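Local coordinates for protein ectonucleoside triphosphate diphosphohydrolase 4 (Homo sapiens, PDB 6WG5) that belongs to the GDA1/CD39 nucleoside phosphatase family and is built on the fold of the actin-like ATPase clan, at residues Phe160-Asp164 / Ser165-Val169; Val240-Ser244 / Ser245-Glu249; Arg422-Asp426 / Arg427-Ala431. One frame throughout, in Å; residues are numbered along the deposited sequence.

Contact 1 of 3, residues Phe160-Asp164 / Ser165-Val169; sequences FLFSD and SHAEV
His166 folds back over the backbone of Phe162 and Ser163 in the turn that closes a beta-alpha-beta crossover, where the chain returns from helix 140-157 and enters strand 167-169, parallel partner of strand 127-131. The turn is held by its own amides. His166 N donates to Ser163 O at 3.0 Å with an N-H...O angle of 145°, the donor standing above the carbonyl plane. One residue on, Ala167 N reaches Asp164 O in a weak bond of 3.4 Å as the short 3-10 segment gives way to the strand.

The imidazole is satisfied from the neighbouring strand: ND1 is hydrogen-bonded to Leu127 O, and because that partner is an acceptor, ND1 must be the donor. Leu161 O also lies 3.1 Å from His166 ND1, but the angle is too poor for a bond. Backbone bonds between Leu161 and both Thr125 and Leu127, and between His166 and Ile129, tie both ends of the turn to the same strand region.

With CG beside the backbone N (chi1 -69°), the imidazole of His166 swings back over Phe162, and the rotation about CB-CG presents one face to Phe162 CA, 4.2 Å from the ring centroid and 22° off the normal, a CH-pi contact; Tyr128 stacks on the ring as well. The Phe162 side chain runs past His166 in the opposite direction and is buried against Leu151, Ile154, Leu127 and Ile129. Its ring touches the turn obliquely, with Phe162 CD2 3.6 Å from His166 CB and Phe162 CZ 3.7 Å from Ala167 CB.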
loop_
_atom_site.group_PDB
_atom_site.type_symbol
_atom_site.label_atom_id
_atom_site.label_comp_id
_atom_site.label_asym_id
_atom_site.label_seq_id
_atom_site.Cartn_x
_atom_site.Cartn_y
_atom_site.Cartn_z
ATOM N N PHE A 160 10.125 12.883 -24.477
ATOM C CA PHE A 160 8.914 12.688 -23.695
ATOM C C PHE A 160 8.380 14.019 -23.177
ATOM O O PHE A 160 9.132 14.971 -22.947
ATOM C CB PHE A 160 9.190 11.752 -22.518
ATOM C CG PHE A 160 9.755 10.420 -22.918
ATOM C CD1 PHE A 160 9.198 9.700 -23.962
ATOM C CD2 PHE A 160 10.849 9.891 -22.254
ATOM C CE1 PHE A 160 9.718 8.474 -24.332
ATOM C CE2 PHE A 160 11.374 8.664 -22.620
ATOM C CZ PHE A 160 10.808 7.956 -23.660
ATOM N N LEU A 161 7.062 14.083 -22.995
ATOM C CA LEU A 161 6.442 15.240 -22.354
ATOM C C LEU A 161 6.895 15.294 -20.903
ATOM O O LEU A 161 6.476 14.470 -20.083
ATOM C CB LEU A 161 4.920 15.160 -22.440
ATOM C CG LEU A 161 4.272 15.158 -23.824
ATOM C CD1 LEU A 161 2.771 14.958 -23.683
ATOM C CD2 LEU A 161 4.569 16.446 -24.575
ATOM N N PHE A 162 7.750 16.260 -20.577
ATOM C CA PHE A 162 8.340 16.353 -19.248
ATOM C C PHE A 162 8.419 17.819 -18.854
ATOM O O PHE A 162 9.103 18.605 -19.516
ATOM C CB PHE A 162 9.728 15.702 -19.225
ATOM C CG PHE A 162 10.218 15.361 -17.848
ATOM C CD1 PHE A 162 11.373 15.937 -17.346
ATOM C CD2 PHE A 162 9.523 14.463 -17.055
ATOM C CE1 PHE A 162 11.826 15.622 -16.081
ATOM C CE2 PHE A 162 9.972 14.146 -15.789
ATOM C CZ PHE A 162 11.124 14.726 -15.301
ATOM N N SER A 163 7.717 18.182 -17.782
ATOM C CA SER A 163 7.647 19.555 -17.305
ATOM C C SER A 163 7.894 19.577 -15.800
ATOM O O SER A 163 8.147 18.544 -15.173
ATOM C CB SER A 163 6.290 20.186 -17.641
ATOM O OG SER A 163 6.054 20.170 -19.038
ATOM N N ASP A 164 7.816 20.778 -15.222
ATOM C CA ASP A 164 8.052 20.941 -13.791
ATOM C C ASP A 164 7.150 20.024 -12.973
ATOM O O ASP A 164 7.603 19.360 -12.034
ATOM C CB ASP A 164 7.833 22.403 -13.396
ATOM C CG ASP A 164 7.853 22.612 -11.892
ATOM O OD1 ASP A 164 8.661 21.950 -11.207
ATOM O OD2 ASP A 164 7.055 23.435 -11.397
ATOM N N SER A 165 5.862 19.975 -13.319
ATOM C CA SER A 165 4.911 19.172 -12.561
ATOM C C SER A 165 5.152 17.675 -12.715
ATOM O O SER A 165 4.646 16.894 -11.903
ATOM C CB SER A 165 3.483 19.505 -12.991
ATOM O OG SER A 165 3.349 19.462 -14.401
ATOM N N HIS A 166 5.913 17.257 -13.729
ATOM C CA HIS A 166 6.112 15.836 -13.987
ATOM C C HIS A 166 7.136 15.203 -13.054
ATOM O O HIS A 166 7.124 13.979 -12.886
ATOM C CB HIS A 166 6.537 15.627 -15.442
ATOM C CG HIS A 166 5.458 15.931 -16.436
ATOM N ND1 HIS A 166 5.029 15.016 -17.374
ATOM C CD2 HIS A 166 4.716 17.047 -16.634
ATOM C CE1 HIS A 166 4.074 15.557 -18.108
ATOM N NE2 HIS A 166 3.864 16.788 -17.679
ATOM N N ALA A 167 8.017 15.997 -12.453
ATOM C CA ALA A 167 8.986 15.515 -11.475
ATOM C C ALA A 167 8.592 16.062 -10.111
ATOM O O ALA A 167 8.488 17.282 -9.935
ATOM C CB ALA A 167 10.404 15.945 -11.845
ATOM N N GLU A 168 8.375 15.169 -9.151
ATOM C CA GLU A 168 7.785 15.568 -7.883
ATOM C C GLU A 168 8.106 14.532 -6.817
ATOM O O GLU A 168 8.250 13.341 -7.108
ATOM C CB GLU A 168 6.266 15.738 -8.029
ATOM C CG GLU A 168 5.506 15.958 -6.729
ATOM C CD GLU A 168 4.005 15.944 -6.931
ATOM O OE1 GLU A 168 3.273 16.349 -6.001
ATOM O OE2 GLU A 168 3.557 15.523 -8.020
ATOM N N VAL A 169 8.219 15.006 -5.580
ATOM C CA VAL A 169 8.309 14.149 -4.403
ATOM C C VAL A 169 6.908 14.053 -3.818
ATOM O O VAL A 169 6.393 15.025 -3.254
ATOM C CB VAL A 169 9.305 14.701 -3.373
ATOM C CG1 VAL A 169 9.352 13.804 -2.140
ATOM C CG2 VAL A 169 10.687 14.840 -3.991
#

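Contact 2 of 3, residues Val240-Ser244 / Ser245-Glu249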
loop_
_atom_site.group_PDB
_atom_site.type_symbol
_atom_site.label_atom_id
_atom_site.label_comp_id
_atom_site.label_asym_id
_atom_site.label_seq_id
_atom_site.Cartn_x
_atom_site.Cartn_y
_atom_site.Cartn_z
ATOM N N VAL A 240 -19.317 13.006 6.856
ATOM C CA VAL A 240 -18.713 12.824 8.170
ATOM C C VAL A 240 -19.070 14.023 9.035
ATOM O O VAL A 240 -18.952 15.174 8.596
ATOM C CB VAL A 240 -17.186 12.661 8.062
ATOM C CG1 VAL A 240 -16.573 12.434 9.438
ATOM C CG2 VAL A 240 -16.839 11.513 7.131
ATOM N N SER A 241 -19.506 13.753 10.262
ATOM C CA SER A 241 -19.806 14.789 11.244
ATOM C C SER A 241 -18.688 14.789 12.279
ATOM O O SER A 241 -18.558 13.841 13.062
ATOM C CB SER A 241 -21.167 14.548 11.894
ATOM O OG SER A 241 -21.259 13.234 12.417
ATOM N N PHE A 242 -17.882 15.846 12.278
ATOM C CA PHE A 242 -16.745 15.934 13.180
ATOM C C PHE A 242 -17.172 16.475 14.539
ATOM O O PHE A 242 -18.073 17.313 14.646
ATOM C CB PHE A 242 -15.655 16.826 12.585
ATOM C CG PHE A 242 -15.156 16.358 11.249
ATOM C CD1 PHE A 242 -14.158 15.401 11.164
ATOM C CD2 PHE A 242 -15.686 16.872 10.079
ATOM C CE1 PHE A 242 -13.697 14.968 9.936
ATOM C CE2 PHE A 242 -15.230 16.441 8.848
ATOM C CZ PHE A 242 -14.235 15.489 8.776
ATOM N N ALA A 243 -16.505 15.986 15.586
ATOM C CA ALA A 243 -16.836 16.393 16.946
ATOM C C ALA A 243 -16.246 17.750 17.302
ATOM O O ALA A 243 -16.841 18.492 18.091
ATOM C CB ALA A 243 -16.344 15.340 17.941
ATOM N N SER A 244 -15.091 18.092 16.733
ATOM C CA SER A 244 -14.410 19.338 17.049
ATOM C C SER A 244 -13.823 19.930 15.777
ATOM O O SER A 244 -13.387 19.206 14.879
ATOM C CB SER A 244 -13.293 19.120 18.079
ATOM O OG SER A 244 -13.740 18.319 19.159
ATOM N N SER A 245 -13.821 21.264 15.708
ATOM C CA SER A 245 -13.150 21.928 14.597
ATOM C C SER A 245 -11.686 21.521 14.536
ATOM O O SER A 245 -11.117 21.407 13.444
ATOM C CB SER A 245 -13.277 23.446 14.731
ATOM O OG SER A 245 -14.627 23.857 14.619
ATOM N N GLN A 246 -11.066 21.289 15.696
ATOM C CA GLN A 246 -9.700 20.776 15.725
ATOM C C GLN A 246 -9.630 19.376 15.131
ATOM O O GLN A 246 -8.717 19.067 14.357
ATOM C CB GLN A 246 -9.174 20.776 17.159
ATOM C CG GLN A 246 -7.826 20.089 17.334
ATOM C CD GLN A 246 -7.366 20.069 18.778
ATOM O OE1 GLN A 246 -7.729 20.939 19.570
ATOM N NE2 GLN A 246 -6.571 19.064 19.131
ATOM N N GLN A 247 -10.580 18.509 15.492
ATOM C CA GLN A 247 -10.613 17.171 14.913
ATOM C C GLN A 247 -10.659 17.241 13.392
ATOM O O GLN A 247 -10.005 16.448 12.705
ATOM C CB GLN A 247 -11.816 16.393 15.446
ATOM C CG GLN A 247 -11.711 14.888 15.249
ATOM C CD GLN A 247 -13.027 14.173 15.475
ATOM O OE1 GLN A 247 -14.075 14.608 14.999
ATOM N NE2 GLN A 247 -12.981 13.066 16.209
ATOM N N GLU A 248 -11.423 18.192 12.851
ATOM C CA GLU A 248 -11.470 18.372 11.405
ATOM C C GLU A 248 -10.114 18.792 10.852
ATOM O O GLU A 248 -9.757 18.409 9.733
ATOM C CB GLU A 248 -12.535 19.407 11.040
ATOM C CG GLU A 248 -12.915 19.407 9.569
ATOM C CD GLU A 248 -13.839 20.555 9.205
ATOM O OE1 GLU A 248 -13.745 21.623 9.845
ATOM O OE2 GLU A 248 -14.664 20.384 8.283
ATOM N N GLU A 249 -9.346 19.578 11.612
ATOM C CA GLU A 249 -8.009 19.952 11.163
ATOM C C GLU A 249 -7.133 18.720 10.982
ATOM O O GLU A 249 -6.377 18.622 10.010
ATOM C CB GLU A 249 -7.368 20.926 12.154
ATOM C CG GLU A 249 -8.149 22.216 12.359
ATOM C CD GLU A 249 -8.378 22.976 11.066
ATOM O OE1 GLU A 249 -7.511 22.905 10.169
ATOM O OE2 GLU A 249 -9.430 23.640 10.944
#
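Phe242 places CG beside its backbone N (chi1 -58°), while Gln247 and Glu248 both send CG opposite theirs (chi1 -162° and -165°) and stay extended beyond it; together these torsions bring one side chain to the edge of the phenyl ring and another to its face. The setting is the N-terminus of helix 245-254, with Ser244 at the N-cap position, though its side chain makes no capping bond.

Gln247, in the first turn, reaches back past the N-cap. Its OE1 accepts the amide of the residue before Ser244, Ala243 N, at 2.9 Å in a fairly straight bond, with the donor tilted from the plane of the side-chain carbonyl. The same oxygen, Gln247 OE1, lies at the edge of the Phe242 ring, 3.9 Å from Phe242 CD1, with the amide turned steeply against the ring. Gln247 is buried, and Gln363 and Tyr370 from loops touch it.

The helix backbone starts with Glu248 N bonded to Ser244 O at 3.0 Å. From the same residue the side chain crosses Phe242 at about a right angle, and the evidence for a CH-pi contact is that Glu248 CG sits 3.9 Å from the ring centroid, close to the normal. The aliphatic part of the acid does the packing here; its carboxylate has a weak, long ion pair with Lys252. On the opposite face of the Phe242 ring, Val240 CG1 lies 3.8 Å above the ring plane, toward the rim.

Contact 3 of 3, residues Arg422-Asp426 / Arg427-Ala431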
loop_
_atom_site.group_PDB
_atom_site.type_symbol
_atom_site.label_atom_id
_atom_site.label_comp_id
_atom_site.label_asym_id
_atom_site.label_seq_id
_atom_site.Cartn_x
_atom_site.Cartn_y
_atom_site.Cartn_z
ATOM N N ARG A 422 10.778 -26.441 14.403
ATOM C CA ARG A 422 12.053 -26.449 13.702
ATOM C C ARG A 422 12.194 -27.690 12.828
ATOM O O ARG A 422 12.679 -27.610 11.693
ATOM C CB ARG A 422 13.188 -26.371 14.722
ATOM C CG ARG A 422 14.544 -26.077 14.133
ATOM C CD ARG A 422 14.646 -24.649 13.647
ATOM N NE ARG A 422 16.005 -24.353 13.210
ATOM C CZ ARG A 422 16.531 -24.786 12.069
ATOM N NH1 ARG A 422 15.810 -25.536 11.244
ATOM N NH2 ARG A 422 17.780 -24.471 11.755
ATOM N N GLU A 423 11.772 -28.848 13.338
ATOM C CA GLU A 423 11.859 -30.075 12.551
ATOM C C GLU A 423 10.949 -30.008 11.332
ATOM O O GLU A 423 11.336 -30.426 10.234
ATOM C CB GLU A 423 11.497 -31.278 13.419
ATOM C CG GLU A 423 11.881 -32.614 12.810
ATOM C CD GLU A 423 10.987 -33.745 13.274
ATOM O OE1 GLU A 423 10.394 -34.428 12.410
ATOM O OE2 GLU A 423 10.869 -33.943 14.502
ATOM N N ARG A 424 9.733 -29.484 11.506
ATOM C CA ARG A 424 8.810 -29.355 10.386
ATOM C C ARG A 424 9.333 -28.371 9.349
ATOM O O ARG A 424 9.157 -28.581 8.144
ATOM C CB ARG A 424 7.438 -28.923 10.900
ATOM C CG ARG A 424 6.742 -30.018 11.676
ATOM C CD ARG A 424 5.547 -29.513 12.457
ATOM N NE ARG A 424 4.855 -30.626 13.096
ATOM C CZ ARG A 424 3.677 -30.535 13.703
ATOM N NH1 ARG A 424 3.039 -29.372 13.757
ATOM N NH2 ARG A 424 3.137 -31.615 14.252
ATOM N N PHE A 425 9.978 -27.292 9.798
ATOM C CA PHE A 425 10.552 -26.335 8.858
ATOM C C PHE A 425 11.577 -27.004 7.952
ATOM O O PHE A 425 11.640 -26.713 6.753
ATOM C CB PHE A 425 11.188 -25.172 9.618
ATOM C CG PHE A 425 11.827 -24.147 8.726
ATOM C CD1 PHE A 425 11.075 -23.126 8.174
ATOM C CD2 PHE A 425 13.179 -24.208 8.438
ATOM C CE1 PHE A 425 11.658 -22.184 7.353
ATOM C CE2 PHE A 425 13.768 -23.268 7.618
ATOM C CZ PHE A 425 13.006 -22.255 7.074
ATOM N N ASP A 426 12.387 -27.910 8.507
ATOM C CA ASP A 426 13.409 -28.574 7.705
ATOM C C ASP A 426 12.799 -29.559 6.716
ATOM O O ASP A 426 13.373 -29.795 5.647
ATOM C CB ASP A 426 14.409 -29.287 8.615
ATOM C CG ASP A 426 15.197 -28.324 9.484
ATOM O OD1 ASP A 426 15.657 -28.743 10.569
ATOM O OD2 ASP A 426 15.356 -27.150 9.087
ATOM N N ARG A 427 11.649 -30.144 7.047
ATOM C CA ARG A 427 10.980 -31.075 6.148
ATOM C C ARG A 427 10.196 -30.374 5.045
ATOM O O ARG A 427 9.660 -31.055 4.163
ATOM C CB ARG A 427 10.042 -31.989 6.943
ATOM C CG ARG A 427 10.759 -32.891 7.938
ATOM C CD ARG A 427 9.784 -33.777 8.696
ATOM N NE ARG A 427 9.159 -34.773 7.830
ATOM C CZ ARG A 427 8.213 -35.622 8.225
ATOM N NH1 ARG A 427 7.774 -35.601 9.480
ATOM N NH2 ARG A 427 7.704 -36.494 7.365
ATOM N N GLY A 428 10.116 -29.046 5.067
ATOM C CA GLY A 428 9.433 -28.317 4.017
ATOM C C GLY A 428 7.933 -28.243 4.174
ATOM O O GLY A 428 7.215 -28.167 3.171
ATOM N N LEU A 429 7.431 -28.256 5.412
ATOM C CA LEU A 429 5.989 -28.268 5.627
ATOM C C LEU A 429 5.358 -26.920 5.313
ATOM O O LEU A 429 4.180 -26.859 4.940
ATOM C CB LEU A 429 5.683 -28.663 7.071
ATOM C CG LEU A 429 4.204 -28.738 7.460
ATOM C CD1 LEU A 429 3.509 -29.892 6.746
ATOM C CD2 LEU A 429 4.063 -28.869 8.968
ATOM N N TYR A 430 6.111 -25.837 5.453
ATOM C CA TYR A 430 5.565 -24.498 5.344
ATOM C C TYR A 430 5.819 -23.933 3.949
ATOM O O TYR A 430 6.470 -24.552 3.104
ATOM C CB TYR A 430 6.161 -23.611 6.437
ATOM C CG TYR A 430 5.969 -24.194 7.817
ATOM C CD1 TYR A 430 4.695 -24.428 8.317
ATOM C CD2 TYR A 430 7.056 -24.523 8.615
ATOM C CE1 TYR A 430 4.505 -24.965 9.572
ATOM C CE2 TYR A 430 6.876 -25.061 9.877
ATOM C CZ TYR A 430 5.598 -25.280 10.349
ATOM O OH TYR A 430 5.407 -25.818 11.602
ATOM N N ALA A 431 5.280 -22.742 3.705
ATOM C CA ALA A 431 5.429 -22.108 2.403
ATOM C C ALA A 431 6.900 -21.853 2.105
ATOM O O ALA A 431 7.686 -21.532 2.999
ATOM C CB ALA A 431 4.646 -20.797 2.361
HETATM O O HOH W 1 2.901 -26.861 12.448
HETATM O O HOH W 2 9.203 -25.356 5.609
#
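Arg424 O is gripped where helix 418-427 ends: Leu429 N donates to it at 3.2 Å with a nearly straight N-H...O angle of 168°, and Arg427 N adds a weak bond of 3.1 Å while giving its better-angled one to Glu423 O. Phe425 O is also shared, taking Gly428 N at 3.3 Å from above the carbonyl plane and a proton from a water, 3.0 Å from Phe425 O, that in turn accepts from Tyr430 N. The carbonyls of Glu423, Arg424 and Phe425 are thus met by amides of the departing chain and, at Phe425, by this water too.

Arg424 and Leu429 lie alongside each other, pointing the same way, with Arg424 CD 3.8 Å from Leu429 CD2. Tyr430 crosses Arg424 instead, and a second water links their polar ends: it lies in plane at the edge of both the guanidinium and the phenol ring, 2.8 Å from Arg424 NH1 and 2.8 Å from Tyr430 OH. Tyr430 CD2 lies 4.3 Å from Phe425 CD1, at the edge of the Phe425 ring, and Leu439 of helix 436-456 touches both aromatic residues. Glu423 and Arg427 run side by side with nearly parallel flat groups, though their charges stay beyond salt-bridge range.

Gly428 takes a positive phi of 82°, and the bonds from Leu429 N to Arg424 O and from Gly428 N to Phe425 O make this a Schellman motif, a C-capping motif with glycine at C'.

How the contacts relate
The three contacts follow one another along the chain as separate local structures: contact 1 leads into a strand, contact 2 starts a helix and contact 3 ends one. Contact 1 belongs to the sheet containing strands 127-131 and 167-169. Contact 2 lies between strand 229-235 and helix 245-254, which leads directly into strand 255-259 of the other mixed sheet. Contact 3 ends helix 418-427 and opens the loop toward helix 436-456. Centres of contacts 1 and 2 are about 35 Å apart; that of contact 3 is about 49 and 51 Å from them, across the chain's centre. With nearest atoms at least about 19 Å apart, none touches another, and each shapes its own connection.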